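Local atomic coordinates of periplasmic binding protein/LacI transcriptional regulator (Shewanella sp. ANA-3, PDB entry 5OCP), a protein that binds L-arabinofuranose and probably delivers it, in the periplasm, to an ABC transporter for arabinose uptake. Residues A[83-88]-A[253-258]. Sequence-based numbering, arbitrary orientation.
Sequences PVVIVD and DAIDAY. With FUB (beta-L-arabinofuranose), chain J; AHR (alpha-L-arabinofuranose), chain I.
V85 and I255 meet where strand 84-87 lies against helix 248-259. The strand is central in the six-stranded parallel sheet, order 2-1-3-4-5-6, of one lobe of a two-lobed periplasmic sugar-binding protein. The helix packs on one face of that sheet. No hydrogen bond joins the two segments; the contact is apolar.

The tightly packed, fully buried part is the V85-I255 pair. V85 CG2 lies 3.8 Å from I255 CG1 and 4.0 Å from I255 CD1. V85 presents this methyl because CG1 is the branch anti to the backbone N (chi1 176°), which leaves CG2 beside the N. I255 arrives with its longer branch, whose end bends nearer the strand than its CB bond suggests. The two side chains cross at a slant. I103 of the next strand also touches V85, and A59 touches I255, so the pair sits in the hydrophobic layer between sheet and helix.

The solvent side is at Y258, which is exposed, though its approach to buried P83, just before the strand, is as close. P83 lies over one face of the Y258 ring in a CH-pi contact. P83 CB is 4.2 Å from the ring centroid, 21° off the normal and displaced toward the rim. P83 CG is 3.8 Å from Y258 CD2. L100 also touches Y258.

At its other end the strand leads into the sugar site. D88 takes no part in the helix contact. Its OD2 forms a salt bridge with R15, which itself hydrogen-bonds the sugar. With D88 replaced by an alanine, R15 would probably lose its salt-bridge mate and the sugar O5 its close carboxylate oxygen. Both anomers of L-arabinofuranose place O5 alike, 2.6 Å from D88 OD1.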
loop_
_atom_site.group_PDB
_atom_site.type_symbol
_atom_site.label_atom_id
_atom_site.label_comp_id
_atom_site.label_asym_id
_atom_site.label_seq_id
_atom_site.Cartn_x
_atom_site.Cartn_y
_atom_site.Cartn_z
ATOM N N PRO A 83 -7.081 2.913 23.633
ATOM C CA PRO A 83 -6.476 3.780 22.591
ATOM C C PRO A 83 -6.505 3.084 21.214
ATOM O O PRO A 83 -6.281 1.840 21.121
ATOM C CB PRO A 83 -5.052 3.945 23.103
ATOM C CG PRO A 83 -4.764 2.730 23.928
ATOM C CD PRO A 83 -6.068 2.442 24.589
ATOM N N VAL A 84 -6.635 3.895 20.172
ATOM C CA VAL A 84 -6.699 3.378 18.834
ATOM C C VAL A 84 -5.506 4.004 18.018
ATOM O O VAL A 84 -5.347 5.166 18.044
ATOM C CB VAL A 84 -8.017 3.730 18.183
ATOM C CG1 VAL A 84 -8.025 3.303 16.738
ATOM C CG2 VAL A 84 -9.168 3.041 18.891
ATOM N N VAL A 85 -4.734 3.172 17.320
ATOM C CA VAL A 85 -3.732 3.689 16.404
ATOM C C VAL A 85 -4.179 3.314 14.991
ATOM O O VAL A 85 -4.591 2.160 14.731
ATOM C CB VAL A 85 -2.424 3.080 16.684
ATOM C CG1 VAL A 85 -1.393 3.567 15.650
ATOM C CG2 VAL A 85 -1.978 3.449 18.106
ATOM N N ILE A 86 -4.134 4.303 14.094
ATOM C CA ILE A 86 -4.427 4.036 12.713
ATOM C C ILE A 86 -3.132 3.789 12.020
ATOM O O ILE A 86 -2.145 4.489 12.261
ATOM C CB ILE A 86 -5.111 5.281 12.085
ATOM C CG1 ILE A 86 -6.353 5.717 12.848
ATOM C CG2 ILE A 86 -5.435 5.064 10.609
ATOM C CD1 ILE A 86 -7.426 4.630 12.949
ATOM N N VAL A 87 -3.076 2.800 11.106
ATOM C CA VAL A 87 -1.892 2.499 10.344
ATOM C C VAL A 87 -2.248 2.350 8.843
ATOM O O VAL A 87 -3.345 1.973 8.485
ATOM C CB VAL A 87 -1.186 1.221 10.771
ATOM C CG1 VAL A 87 -0.647 1.405 12.195
ATOM C CG2 VAL A 87 -2.095 0.008 10.698
ATOM N N ASP A 88 -1.286 2.704 8.028
ATOM C CA ASP A 88 -1.317 2.441 6.579
ATOM C C ASP A 88 -2.227 3.452 5.939
ATOM O O ASP A 88 -1.757 4.576 5.647
ATOM C CB ASP A 88 -1.573 0.943 6.311
ATOM C CG ASP A 88 -2.022 0.665 4.858
ATOM O OD1 ASP A 88 -1.610 1.436 3.939
ATOM O OD2 ASP A 88 -2.846 -0.284 4.629
ATOM N N ASP A 253 5.166 1.383 19.851
ATOM C CA ASP A 253 5.858 2.415 20.644
ATOM C C ASP A 253 4.927 3.461 21.154
ATOM O O ASP A 253 5.002 3.863 22.323
ATOM C CB ASP A 253 6.912 3.143 19.809
ATOM C CG ASP A 253 8.112 2.276 19.464
ATOM O OD1 ASP A 253 8.438 1.332 20.207
ATOM O OD2 ASP A 253 8.756 2.587 18.428
ATOM N N ALA A 254 4.052 3.949 20.279
ATOM C CA ALA A 254 3.043 4.885 20.668
ATOM C C ALA A 254 2.103 4.303 21.715
ATOM O O ALA A 254 1.804 5.005 22.709
ATOM C CB ALA A 254 2.237 5.337 19.477
ATOM N N ILE A 255 1.729 3.051 21.525
ATOM C CA ILE A 255 0.843 2.397 22.549
ATOM C C ILE A 255 1.589 2.257 23.891
ATOM O O ILE A 255 1.063 2.687 24.924
ATOM C CB ILE A 255 0.375 1.085 22.060
ATOM C CG1 ILE A 255 -0.691 1.308 20.952
ATOM C CG2 ILE A 255 -0.177 0.208 23.197
ATOM C CD1 ILE A 255 -0.812 0.142 20.005
ATOM N N ASP A 256 2.802 1.727 23.839
ATOM C CA ASP A 256 3.657 1.596 25.060
ATOM C C ASP A 256 3.812 2.903 25.846
ATOM O O ASP A 256 3.571 2.960 27.049
ATOM C CB ASP A 256 4.972 0.926 24.717
ATOM C CG ASP A 256 5.701 0.366 25.961
ATOM O OD1 ASP A 256 5.063 -0.386 26.749
ATOM O OD2 ASP A 256 6.920 0.669 26.143
ATOM N N ALA A 257 4.114 3.982 25.155
ATOM C CA ALA A 257 4.145 5.301 25.748
ATOM C C ALA A 257 2.852 5.779 26.350
ATOM O O ALA A 257 2.830 6.346 27.484
ATOM C CB ALA A 257 4.669 6.284 24.725
ATOM N N TYR A 258 1.748 5.538 25.646
ATOM C CA TYR A 258 0.468 5.987 26.147
ATOM C C TYR A 258 0.145 5.254 27.484
ATOM O O TYR A 258 -0.397 5.894 28.402
ATOM C CB TYR A 258 -0.622 5.690 25.125
ATOM C CG TYR A 258 -1.997 5.942 25.635
ATOM C CD1 TYR A 258 -2.530 7.194 25.599
ATOM C CD2 TYR A 258 -2.747 4.922 26.234
ATOM C CE1 TYR A 258 -3.779 7.450 26.079
ATOM C CE2 TYR A 258 -4.006 5.174 26.736
ATOM C CZ TYR A 258 -4.494 6.435 26.670
ATOM O OH TYR A 258 -5.720 6.768 27.132
HETATM O O5 FUB J . -2.490 0.760 1.617
HETATM C C5 FUB J . -1.355 0.252 0.989
HETATM C C4 FUB J . -1.721 -0.379 -0.344
HETATM O O4 FUB J . -2.750 -1.329 -0.209
HETATM C C3 FUB J . -0.517 -1.070 -1.003
HETATM O O3 FUB J . 0.216 -0.107 -1.695
HETATM C C2 FUB J . -1.238 -2.079 -1.889
HETATM O O2 FUB J . -0.462 -3.200 -2.246
HETATM C C1 FUB J . -2.533 -2.401 -1.145
HETATM O O1 FUB J . -2.305 -3.500 -0.409
HETATM O O5 AHR I . -2.492 0.761 1.618
HETATM C C5 AHR I . -1.352 0.259 0.991
HETATM C C4 AHR I . -1.715 -0.368 -0.343
HETATM O O4 AHR I . -2.734 -1.329 -0.193
HETATM C C3 AHR I . -0.504 -1.054 -1.002
HETATM O O3 AHR I . 0.218 -0.098 -1.708
HETATM C C2 AHR I . -1.230 -2.104 -1.827
HETATM O O2 AHR I . -0.465 -3.199 -2.235
HETATM C C1 AHR I . -2.272 -2.539 -0.812
HETATM O O1 AHR I . -3.287 -3.122 -1.455
#